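Local coordinates for BepC protein (Bartonella tribocorum, PDB 4WGJ), which probably transfers AMP from ATP onto threonine or tyrosine side chains of target proteins through the Fic domain contained in this fragment, at residues 60-65 / 160-165; 39-44 / 67-72; 145-150 / 203-208. All coordinates share one frame; numbering follows the deposited sequence.

Contact 1 of 3, residues 60-65 / 160-165. With ANP (phosphoaminophosphonic acid-adenylate ester), chain B; GLY (glycine), chain D.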
loop_
_atom_site.group_PDB
_atom_site.type_symbol
_atom_site.label_atom_id
_atom_site.label_comp_id
_atom_site.label_asym_id
_atom_site.label_seq_id
_atom_site.Cartn_x
_atom_site.Cartn_y
_atom_site.Cartn_z
ATOM N N ALA A 60 1.315 -9.254 8.174
ATOM C CA ALA A 60 2.423 -8.812 9.002
ATOM C C ALA A 60 3.560 -8.265 8.146
ATOM O O ALA A 60 4.200 -7.285 8.522
ATOM C CB ALA A 60 2.925 -9.957 9.890
ATOM N N TYR A 61 3.828 -8.907 7.012
ATOM C CA TYR A 61 4.881 -8.428 6.113
ATOM C C TYR A 61 4.523 -7.063 5.519
ATOM O O TYR A 61 5.376 -6.173 5.417
ATOM C CB TYR A 61 5.146 -9.432 4.982
ATOM C CG TYR A 61 6.339 -9.065 4.116
ATOM C CD1 TYR A 61 7.623 -8.978 4.664
ATOM C CD2 TYR A 61 6.192 -8.831 2.751
ATOM C CE1 TYR A 61 8.721 -8.648 3.881
ATOM C CE2 TYR A 61 7.278 -8.499 1.967
ATOM C CZ TYR A 61 8.539 -8.413 2.534
ATOM O OH TYR A 61 9.622 -8.084 1.749
ATOM N N LEU A 62 3.267 -6.892 5.116
ATOM C CA LEU A 62 2.847 -5.590 4.610
ATOM C C LEU A 62 3.058 -4.490 5.660
ATOM O O LEU A 62 3.527 -3.384 5.345
ATOM C CB LEU A 62 1.385 -5.634 4.190
ATOM C CG LEU A 62 0.851 -4.373 3.517
ATOM C CD1 LEU A 62 1.579 -4.101 2.183
ATOM C CD2 LEU A 62 -0.663 -4.491 3.297
ATOM N N SER A 63 2.718 -4.793 6.909
ATOM C CA SER A 63 2.920 -3.828 7.990
ATOM C C SER A 63 4.397 -3.543 8.220
ATOM O O SER A 63 4.764 -2.419 8.526
ATOM C CB SER A 63 2.265 -4.311 9.282
ATOM O OG SER A 63 0.852 -4.130 9.182
ATOM N N LEU A 64 5.244 -4.555 8.049
ATOM C CA LEU A 64 6.699 -4.343 8.182
ATOM C C LEU A 64 7.188 -3.392 7.090
ATOM O O LEU A 64 8.009 -2.493 7.325
ATOM C CB LEU A 64 7.451 -5.672 8.095
ATOM C CG LEU A 64 8.969 -5.543 7.875
ATOM C CD1 LEU A 64 9.641 -4.907 9.083
ATOM C CD2 LEU A 64 9.585 -6.911 7.548
ATOM N N ILE A 65 6.678 -3.599 5.884
ATOM C CA ILE A 65 6.985 -2.694 4.783
ATOM C C ILE A 65 6.532 -1.279 5.130
ATOM O O ILE A 65 7.298 -0.311 4.978
ATOM C CB ILE A 65 6.326 -3.156 3.483
ATOM C CG1 ILE A 65 7.079 -4.375 2.945
ATOM C CG2 ILE A 65 6.328 -2.021 2.448
ATOM C CD1 ILE A 65 6.360 -5.073 1.791
ATOM N N GLY A 160 -0.355 3.128 -1.284
ATOM C CA GLY A 160 0.223 2.932 -2.602
ATOM C C GLY A 160 1.679 2.549 -2.507
ATOM O O GLY A 160 2.127 1.579 -3.115
ATOM N N ARG A 161 2.434 3.317 -1.737
ATOM C CA ARG A 161 3.861 3.039 -1.638
ATOM C C ARG A 161 4.131 1.696 -0.957
ATOM O O ARG A 161 4.992 0.933 -1.403
ATOM C CB ARG A 161 4.561 4.193 -0.925
ATOM C CG ARG A 161 4.736 5.396 -1.874
ATOM C CD ARG A 161 5.065 6.711 -1.172
ATOM N NE ARG A 161 3.896 7.268 -0.498
ATOM C CZ ARG A 161 3.908 8.407 0.185
ATOM N NH1 ARG A 161 5.038 9.102 0.283
ATOM N NH2 ARG A 161 2.799 8.840 0.781
ATOM N N ALA A 162 3.387 1.368 0.092
ATOM C CA ALA A 162 3.612 0.073 0.722
ATOM C C ALA A 162 3.216 -1.079 -0.205
ATOM O O ALA A 162 3.921 -2.090 -0.300
ATOM C CB ALA A 162 2.860 -0.022 2.039
ATOM N N ASN A 163 2.080 -0.936 -0.882
ATOM C CA ASN A 163 1.594 -1.974 -1.778
ATOM C C ASN A 163 2.545 -2.195 -2.958
ATOM O O ASN A 163 2.778 -3.330 -3.391
ATOM C CB ASN A 163 0.205 -1.605 -2.308
ATOM C CG ASN A 163 -0.879 -1.730 -1.261
ATOM O OD1 ASN A 163 -0.684 -2.357 -0.221
ATOM N ND2 ASN A 163 -2.050 -1.144 -1.545
ATOM N N ARG A 164 3.061 -1.104 -3.516
ATOM C CA ARG A 164 4.000 -1.240 -4.630
ATOM C C ARG A 164 5.286 -1.944 -4.182
ATOM O O ARG A 164 5.802 -2.814 -4.892
ATOM C CB ARG A 164 4.290 0.127 -5.253
ATOM C CG ARG A 164 3.026 0.690 -5.912
ATOM C CD ARG A 164 3.286 1.827 -6.876
ATOM N NE ARG A 164 3.828 3.009 -6.232
ATOM C CZ ARG A 164 3.095 3.965 -5.656
ATOM N NH1 ARG A 164 1.763 3.881 -5.632
ATOM N NH2 ARG A 164 3.703 5.009 -5.107
ATOM N N MET A 165 5.787 -1.617 -2.998
ATOM C CA MET A 165 6.966 -2.325 -2.500
ATOM C C MET A 165 6.667 -3.809 -2.242
ATOM O O MET A 165 7.492 -4.678 -2.526
ATOM C CB MET A 165 7.499 -1.656 -1.226
ATOM C CG MET A 165 8.689 -2.374 -0.614
ATOM S SD MET A 165 10.136 -2.406 -1.720
ATOM C CE MET A 165 10.463 -0.659 -1.868
HETATM P PG ANP B . 0.876 7.359 -3.650
HETATM O O1G ANP B . 2.452 7.355 -3.666
HETATM O O2G ANP B . 0.418 8.431 -4.600
HETATM O O3G ANP B . 0.370 5.953 -4.134
HETATM P PB ANP B . 0.236 6.805 -0.789
HETATM O O1B ANP B . 1.431 5.910 -0.856
HETATM O O2B ANP B . 0.226 7.687 0.494
HETATM N N3B ANP B . 0.219 7.823 -2.133
HETATM P PA ANP B . -2.510 6.422 -0.331
HETATM O O1A ANP B . -2.725 7.864 -0.631
HETATM O O2A ANP B . -2.903 5.962 1.067
HETATM O O3A ANP B . -1.051 5.907 -0.705
HETATM O "O5'" ANP B . -3.322 5.581 -1.406
HETATM C "C5'" ANP B . -3.122 5.875 -2.810
HETATM C "C4'" ANP B . -3.628 4.746 -3.673
HETATM O "O4'" ANP B . -5.061 4.883 -3.865
HETATM C "C3'" ANP B . -3.004 4.715 -5.073
HETATM O "O3'" ANP B . -2.667 3.394 -5.489
HETATM C "C2'" ANP B . -4.101 5.328 -5.946
HETATM O "O2'" ANP B . -4.028 4.916 -7.306
HETATM C "C1'" ANP B . -5.346 4.791 -5.248
HETATM N N9 ANP B . -6.556 5.550 -5.557
HETATM C C8 ANP B . -6.662 6.908 -5.718
HETATM N N7 ANP B . -7.871 7.317 -6.019
HETATM C C5 ANP B . -8.615 6.148 -6.062
HETATM C C6 ANP B . -9.975 5.892 -6.334
HETATM N N6 ANP B . -10.864 6.847 -6.617
HETATM N N1 ANP B . -10.393 4.608 -6.299
HETATM C C2 ANP B . -9.506 3.650 -6.020
HETATM N N3 ANP B . -8.204 3.769 -5.749
HETATM C C4 ANP B . -7.819 5.048 -5.785
HETATM N N GLY D . 2.267 7.271 -8.072
HETATM C CA GLY D . 3.544 7.045 -8.724
HETATM C C GLY D . 3.729 5.592 -9.117
HETATM O O GLY D . 4.759 5.190 -9.661
HETATM O OXT GLY D . 2.838 4.775 -8.895
#
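This contact lies at the heart of the Fic domain, where helix 59-70 packs against helix 159-174, the helix whose first turn carries the end of the glycine-rich Fic motif. The segment axes approach to 9.3 Å at 120°. The join between them is apolar and small, and no hydrogen bond crosses it. Ile-65 fills the nearest point: its CG2, anti to the backbone N, touches Ala-162 and meets Met-165 CB at 3.9 Å. Alanine suits this spot because its short side chain allows the backbones to come close. Leu-62, with CG anti to its backbone N (chi1 -174°), brings CD1 to 3.7 Å from Asn-163 OD1, crossing the amide obliquely. The amide's ND2 is hydrogen-bonded to Glu-150 OE2, while its OD1 side meets the leucine methyl.

Polar bonds belong to the other side of helix 159-174, which faces AMPPNP. Gly-160 N and Arg-161 N donate to O3A and O1B, in keeping with a helix start that probably stabilises phosphate charge. Gly-160 has no beta carbon, which would come too close to O3G. O1B is gripped again by Arg-161 NE, at 2.8 Å and nearly straight (173°), while NH2 of the same residue holds O2B. Arg-164, bent at chi3, sends NH1 to O3G and NH2 to O1G, spanning the gamma phosphate. Its guanidinium has Gly-160 O over one face; on the opposite face, OXT of the bound glycine sits 3.2 Å above the plane, over its centre.

Contact 2 of 3, residues 39-44 / 67-72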
loop_
_atom_site.group_PDB
_atom_site.type_symbol
_atom_site.label_atom_id
_atom_site.label_comp_id
_atom_site.label_asym_id
_atom_site.label_seq_id
_atom_site.Cartn_x
_atom_site.Cartn_y
_atom_site.Cartn_z
ATOM N N HIS A 39 10.531 12.237 0.198
ATOM C CA HIS A 39 11.976 12.195 0.274
ATOM C C HIS A 39 12.479 11.064 1.171
ATOM O O HIS A 39 13.378 10.304 0.790
ATOM C CB HIS A 39 12.502 13.535 0.782
ATOM C CG HIS A 39 13.993 13.598 0.865
ATOM N ND1 HIS A 39 14.691 13.235 1.997
ATOM C CD2 HIS A 39 14.922 13.977 -0.046
ATOM C CE1 HIS A 39 15.985 13.388 1.780
ATOM N NE2 HIS A 39 16.152 13.837 0.548
ATOM N N ASP A 40 11.904 10.956 2.364
ATOM C CA ASP A 40 12.336 9.946 3.316
ATOM C C ASP A 40 11.958 8.542 2.865
ATOM O O ASP A 40 12.742 7.618 3.021
ATOM C CB ASP A 40 11.745 10.220 4.704
ATOM C CG ASP A 40 12.419 11.385 5.396
ATOM O OD1 ASP A 40 13.425 11.891 4.850
ATOM O OD2 ASP A 40 11.954 11.787 6.487
ATOM N N VAL A 41 10.750 8.383 2.325
ATOM C CA VAL A 41 10.283 7.087 1.847
ATOM C C VAL A 41 11.173 6.532 0.731
ATOM O O VAL A 41 11.513 5.353 0.740
ATOM C CB VAL A 41 8.824 7.166 1.355
ATOM C CG1 VAL A 41 8.438 5.911 0.592
ATOM C CG2 VAL A 41 7.899 7.355 2.538
ATOM N N VAL A 42 11.566 7.386 -0.210
ATOM C CA VAL A 42 12.420 6.960 -1.316
ATOM C C VAL A 42 13.749 6.410 -0.796
ATOM O O VAL A 42 14.233 5.378 -1.271
ATOM C CB VAL A 42 12.643 8.129 -2.317
ATOM C CG1 VAL A 42 13.776 7.841 -3.305
ATOM C CG2 VAL A 42 11.341 8.417 -3.070
ATOM N N LYS A 43 14.321 7.074 0.202
ATOM C CA LYS A 43 15.561 6.587 0.811
ATOM C C LYS A 43 15.352 5.244 1.517
ATOM O O LYS A 43 16.165 4.328 1.381
ATOM C CB LYS A 43 16.119 7.614 1.797
ATOM N N GLU A 44 14.268 5.118 2.276
ATOM C CA GLU A 44 14.029 3.874 3.002
ATOM C C GLU A 44 13.711 2.727 2.043
ATOM O O GLU A 44 14.028 1.571 2.321
ATOM C CB GLU A 44 12.897 4.046 4.016
ATOM C CG GLU A 44 13.221 5.066 5.112
ATOM C CD GLU A 44 14.609 4.867 5.707
ATOM O OE1 GLU A 44 14.869 3.773 6.246
ATOM O OE2 GLU A 44 15.446 5.799 5.624
ATOM N N TRP A 67 5.957 0.101 8.052
ATOM C CA TRP A 67 6.787 0.669 9.112
ATOM C C TRP A 67 8.130 1.111 8.540
ATOM O O TRP A 67 8.618 2.217 8.812
ATOM C CB TRP A 67 7.016 -0.333 10.259
ATOM C CG TRP A 67 7.806 0.298 11.380
ATOM C CD1 TRP A 67 7.309 1.025 12.421
ATOM C CD2 TRP A 67 9.229 0.305 11.526
ATOM N NE1 TRP A 67 8.338 1.480 13.217
ATOM C CE2 TRP A 67 9.528 1.052 12.686
ATOM C CE3 TRP A 67 10.281 -0.262 10.800
ATOM C CZ2 TRP A 67 10.826 1.239 13.140
ATOM C CZ3 TRP A 67 11.572 -0.071 11.247
ATOM C CH2 TRP A 67 11.837 0.680 12.401
ATOM N N SER A 68 8.734 0.239 7.746
ATOM C CA SER A 68 10.052 0.534 7.188
ATOM C C SER A 68 10.055 1.805 6.331
ATOM O O SER A 68 10.992 2.612 6.388
ATOM C CB SER A 68 10.539 -0.663 6.361
ATOM O OG SER A 68 10.668 -1.818 7.176
ATOM N N LEU A 69 9.012 1.983 5.530
ATOM C CA LEU A 69 8.925 3.148 4.664
ATOM C C LEU A 69 8.520 4.412 5.413
ATOM O O LEU A 69 8.966 5.500 5.057
ATOM C CB LEU A 69 7.932 2.891 3.523
ATOM C CG LEU A 69 8.357 1.764 2.579
ATOM C CD1 LEU A 69 7.360 1.658 1.416
ATOM C CD2 LEU A 69 9.768 2.001 2.040
ATOM N N PHE A 70 7.683 4.276 6.441
ATOM C CA PHE A 70 7.019 5.462 7.004
ATOM C C PHE A 70 7.323 5.788 8.474
ATOM O O PHE A 70 6.758 6.748 8.999
ATOM C CB PHE A 70 5.499 5.331 6.831
ATOM C CG PHE A 70 5.051 5.483 5.408
ATOM C CD1 PHE A 70 4.954 6.743 4.840
ATOM C CD2 PHE A 70 4.766 4.374 4.624
ATOM C CE1 PHE A 70 4.563 6.903 3.515
ATOM C CE2 PHE A 70 4.381 4.532 3.292
ATOM C CZ PHE A 70 4.286 5.812 2.750
ATOM N N HIS A 71 8.213 5.040 9.131
ATOM C CA HIS A 71 8.400 5.241 10.579
ATOM C C HIS A 71 9.069 6.576 10.902
ATOM O O HIS A 71 8.961 7.063 12.025
ATOM C CB HIS A 71 9.199 4.088 11.223
ATOM C CG HIS A 71 10.650 4.048 10.843
ATOM N ND1 HIS A 71 11.642 4.583 11.638
ATOM C CD2 HIS A 71 11.277 3.536 9.755
ATOM C CE1 HIS A 71 12.818 4.402 11.060
ATOM N NE2 HIS A 71 12.623 3.780 9.910
ATOM N N LYS A 72 9.773 7.163 9.937
ATOM C CA LYS A 72 10.338 8.491 10.157
ATOM C C LYS A 72 9.271 9.595 10.039
ATOM O O LYS A 72 9.482 10.728 10.496
ATOM C CB LYS A 72 11.481 8.753 9.169
ATOM C CG LYS A 72 12.766 7.993 9.498
ATOM C CD LYS A 72 13.869 8.337 8.509
ATOM C CE LYS A 72 15.178 7.663 8.893
ATOM N NZ LYS A 72 15.573 8.005 10.287
HETATM O O HOH W 1 15.339 3.726 9.355
#
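In the all-helical core of the Fic fold, helix 30-48 packs across segment 67-72, on helix 59-70. Val-41 leads the inner half of the contact. Its CG2, anti to the carbonyl carbon, lies 4.0 Å from the centroid of the Phe-70 ring and 30° off the normal, a CH-pi contact over the face. The same methyl comes to 3.3 Å from Leu-69 O, while CG1 touches Leu-69 CB; a beta-branched valine can thus present two methyls to neighbouring residues. Leu-69 CD2 packs between Val-41 O and the carbonyl carbon of Glu-44.

Toward the surface, Glu-44 lays its aliphatic part against the backbone of 68-69, with CB 3.4 Å from Ser-68 O. Bent at chi2 (-47°), it brings OE1 toward His-71 and OE2 toward Lys-72 CE. One water bridges the gap, donating to Glu-44 OE1 at 3.1 Å and hydrogen-bonding His-71 NE2 at 2.8 Å. Lys-72 crosses Glu-44 at about a right angle, CE near OE2, but NZ stays 5.2 Å from OE2, so attraction between the charges is probably only long-range.

Further out, Phe-70 is stacked with His-66 and touches Arg-161, which places Phe-70 beside the nucleotide. Asp-40, beside Lys-72 CB, gives OD2 to Tyr-25 OH. His-71, whose chi1 of 70° turns its ring toward Glu-44, has that ring between two neighbours: Lys-72 CG lies over one face, toward the rim, and Trp-67 CH2 stands 3.8 Å above the centre of the opposite face.

Contact 3 of 3, residues 145-150 / 203-208. With ANP (phosphoaminophosphonic acid-adenylate ester), chain B.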
loop_
_atom_site.group_PDB
_atom_site.type_symbol
_atom_site.label_atom_id
_atom_site.label_comp_id
_atom_site.label_asym_id
_atom_site.label_seq_id
_atom_site.Cartn_x
_atom_site.Cartn_y
_atom_site.Cartn_z
ATOM N N VAL A 145 -3.177 -9.675 -7.272
ATOM C CA VAL A 145 -2.701 -9.474 -5.903
ATOM C C VAL A 145 -2.706 -7.983 -5.572
ATOM O O VAL A 145 -3.137 -7.552 -4.495
ATOM C CB VAL A 145 -1.272 -10.043 -5.706
ATOM C CG1 VAL A 145 -0.695 -9.593 -4.372
ATOM C CG2 VAL A 145 -1.305 -11.550 -5.766
ATOM N N PHE A 146 -2.241 -7.185 -6.517
ATOM C CA PHE A 146 -2.135 -5.748 -6.283
ATOM C C PHE A 146 -3.512 -5.120 -6.126
ATOM O O PHE A 146 -3.710 -4.246 -5.277
ATOM C CB PHE A 146 -1.385 -5.086 -7.433
ATOM C CG PHE A 146 -1.099 -3.636 -7.215
ATOM C CD1 PHE A 146 -0.208 -3.232 -6.225
ATOM C CD2 PHE A 146 -1.692 -2.677 -8.015
ATOM C CE1 PHE A 146 0.077 -1.887 -6.029
ATOM C CE2 PHE A 146 -1.427 -1.330 -7.824
ATOM C CZ PHE A 146 -0.535 -0.927 -6.843
ATOM N N MET A 147 -4.452 -5.534 -6.973
ATOM C CA MET A 147 -5.815 -5.021 -6.849
ATOM C C MET A 147 -6.424 -5.385 -5.499
ATOM O O MET A 147 -7.203 -4.596 -4.931
ATOM C CB MET A 147 -6.695 -5.533 -7.998
ATOM C CG MET A 147 -6.323 -4.885 -9.342
ATOM S SD MET A 147 -7.421 -5.333 -10.691
ATOM C CE MET A 147 -6.927 -7.037 -10.970
ATOM N N ALA A 148 -6.080 -6.565 -4.980
ATOM C CA ALA A 148 -6.578 -6.966 -3.662
ATOM C C ALA A 148 -5.978 -6.071 -2.576
ATOM O O ALA A 148 -6.684 -5.632 -1.669
ATOM C CB ALA A 148 -6.268 -8.425 -3.372
ATOM N N LEU A 149 -4.674 -5.815 -2.658
ATOM C CA LEU A 149 -4.029 -4.905 -1.716
ATOM C C LEU A 149 -4.635 -3.513 -1.774
ATOM O O LEU A 149 -4.855 -2.870 -0.742
ATOM C CB LEU A 149 -2.524 -4.816 -1.999
ATOM C CG LEU A 149 -1.712 -6.064 -1.632
ATOM C CD1 LEU A 149 -0.312 -5.973 -2.241
ATOM C CD2 LEU A 149 -1.608 -6.231 -0.113
ATOM N N GLU A 150 -4.880 -3.042 -2.992
ATOM C CA GLU A 150 -5.367 -1.680 -3.208
ATOM C C GLU A 150 -6.777 -1.538 -2.636
ATOM O O GLU A 150 -7.115 -0.508 -2.040
ATOM C CB GLU A 150 -5.338 -1.319 -4.704
ATOM C CG GLU A 150 -3.953 -0.884 -5.206
ATOM C CD GLU A 150 -3.488 0.434 -4.600
ATOM O OE1 GLU A 150 -4.249 1.427 -4.668
ATOM O OE2 GLU A 150 -2.367 0.481 -4.047
ATOM N N PRO A 203 -6.751 -2.111 -17.595
ATOM C CA PRO A 203 -5.614 -1.199 -17.434
ATOM C C PRO A 203 -4.579 -1.707 -16.424
ATOM O O PRO A 203 -3.372 -1.537 -16.648
ATOM C CB PRO A 203 -6.273 0.087 -16.936
ATOM C CG PRO A 203 -7.626 0.058 -17.566
ATOM C CD PRO A 203 -8.035 -1.392 -17.486
ATOM N N MET A 204 -5.036 -2.334 -15.344
ATOM C CA MET A 204 -4.093 -2.844 -14.346
ATOM C C MET A 204 -3.322 -4.036 -14.912
ATOM O O MET A 204 -2.119 -4.169 -14.685
ATOM C CB MET A 204 -4.815 -3.236 -13.053
ATOM C CG MET A 204 -3.866 -3.548 -11.911
ATOM S SD MET A 204 -3.017 -2.070 -11.335
ATOM C CE MET A 204 -4.339 -1.265 -10.424
ATOM N N LYS A 205 -4.014 -4.913 -15.633
ATOM C CA LYS A 205 -3.352 -6.032 -16.304
ATOM C C LYS A 205 -2.262 -5.526 -17.238
ATOM O O LYS A 205 -1.141 -6.054 -17.250
ATOM C CB LYS A 205 -4.362 -6.872 -17.084
ATOM C CG LYS A 205 -5.383 -7.574 -16.203
ATOM C CD LYS A 205 -4.756 -8.681 -15.378
ATOM C CE LYS A 205 -5.813 -9.381 -14.527
ATOM N NZ LYS A 205 -5.200 -10.364 -13.607
ATOM N N ASP A 206 -2.594 -4.499 -18.017
ATOM C CA ASP A 206 -1.637 -3.905 -18.942
ATOM C C ASP A 206 -0.453 -3.317 -18.188
ATOM O O ASP A 206 0.695 -3.460 -18.615
ATOM C CB ASP A 206 -2.299 -2.812 -19.797
ATOM C CG ASP A 206 -3.317 -3.367 -20.785
ATOM O OD1 ASP A 206 -3.374 -4.602 -20.979
ATOM O OD2 ASP A 206 -4.048 -2.553 -21.390
ATOM N N LEU A 207 -0.744 -2.645 -17.077
ATOM C CA LEU A 207 0.292 -2.027 -16.263
ATOM C C LEU A 207 1.294 -3.076 -15.798
ATOM O O LEU A 207 2.506 -2.906 -15.938
ATOM C CB LEU A 207 -0.335 -1.305 -15.067
ATOM C CG LEU A 207 0.619 -0.617 -14.089
ATOM C CD1 LEU A 207 1.496 0.377 -14.816
ATOM C CD2 LEU A 207 -0.175 0.079 -12.986
ATOM N N PHE A 208 0.795 -4.180 -15.251
ATOM C CA PHE A 208 1.723 -5.192 -14.758
ATOM C C PHE A 208 2.467 -5.906 -15.882
ATOM O O PHE A 208 3.607 -6.332 -15.692
ATOM C CB PHE A 208 0.997 -6.174 -13.826
ATOM C CG PHE A 208 0.969 -5.683 -12.410
ATOM C CD1 PHE A 208 0.054 -4.717 -12.023
ATOM C CD2 PHE A 208 1.932 -6.097 -11.496
ATOM C CE1 PHE A 208 0.059 -4.212 -10.724
ATOM C CE2 PHE A 208 1.950 -5.595 -10.204
ATOM C CZ PHE A 208 1.010 -4.650 -9.816
HETATM P PG ANP B . 0.876 7.359 -3.650
HETATM O O1G ANP B . 2.452 7.355 -3.666
HETATM O O2G ANP B . 0.418 8.431 -4.600
HETATM O O3G ANP B . 0.370 5.953 -4.134
HETATM P PB ANP B . 0.236 6.805 -0.789
HETATM O O1B ANP B . 1.431 5.910 -0.856
HETATM O O2B ANP B . 0.226 7.687 0.494
HETATM N N3B ANP B . 0.219 7.823 -2.133
HETATM P PA ANP B . -2.510 6.422 -0.331
HETATM O O1A ANP B . -2.725 7.864 -0.631
HETATM O O2A ANP B . -2.903 5.962 1.067
HETATM O O3A ANP B . -1.051 5.907 -0.705
HETATM O "O5'" ANP B . -3.322 5.581 -1.406
HETATM C "C5'" ANP B . -3.122 5.875 -2.810
HETATM C "C4'" ANP B . -3.628 4.746 -3.673
HETATM O "O4'" ANP B . -5.061 4.883 -3.865
HETATM C "C3'" ANP B . -3.004 4.715 -5.073
HETATM O "O3'" ANP B . -2.667 3.394 -5.489
HETATM C "C2'" ANP B . -4.101 5.328 -5.946
HETATM O "O2'" ANP B . -4.028 4.916 -7.306
HETATM C "C1'" ANP B . -5.346 4.791 -5.248
HETATM N N9 ANP B . -6.556 5.550 -5.557
HETATM C C8 ANP B . -6.662 6.908 -5.718
HETATM N N7 ANP B . -7.871 7.317 -6.019
HETATM C C5 ANP B . -8.615 6.148 -6.062
HETATM C C6 ANP B . -9.975 5.892 -6.334
HETATM N N6 ANP B . -10.864 6.847 -6.617
HETATM N N1 ANP B . -10.393 4.608 -6.299
HETATM C C2 ANP B . -9.506 3.650 -6.020
HETATM N N3 ANP B . -8.204 3.769 -5.749
HETATM C C4 ANP B . -7.819 5.048 -5.785
#
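A buried, apolar helix-helix contact joins helix 135-152 to helix 202-211, the last helix of the chain. The segment axes pass 11.1 Å apart at 121°, a wide spacing filled by long or bulky side chains. Met-204, its CG anti to the backbone N (chi1 -170°) and its chain bent at chi2 and chi3, folds its thioether around to the edge of the Phe-146 ring. Met-204 SD lies 3.6 Å from Phe-146 CD2, a Met-aromatic contact made near the ring plane; the unbranched, flexible methionine is well suited to fitting along that rim. Phe-208 comes in with CZ 3.4 Å from Phe-146 CB, and the two rings are tilted by 52°. Met-147 slides past Met-204 in the opposite direction, CG to CG at 3.8 Å.

Helix 135-152 is the helix that leads into the Fic motif, and its last turns reach the nucleotide. Glu-150 CG rests over one face of the Phe-146 ring, offset toward the rim. At the outer edge Lys-205 is salt-bridged to Asp-144 and also hydrogen-bonds Glu-140 O. The ribose O3' of AMPPNP donates to Glu-150 OE1 at 2.7 Å.

Contacts 1 and 2 share helix 59-70, with centres about 11 Å apart, and their segments alternate along the chain. They touch where Arg-161 packs on Val-41 and Phe-70, so that helices 30-48, 59-70 and 159-174 form one continuous cluster. Contact 3 lies about 15 Å from contact 1, centre to centre, and meets it through Asn-163, Phe-146 and Glu-150, on helices that follow each other in the chain around the Fic motif. Contacts 2 and 3 are in series, about 23 Å apart between centres, on opposite sides of the chain's centre. Contact 1 therefore stands between them, and AMPPNP is bound from both contact 1 and contact 3, at phosphates and ribose respectively.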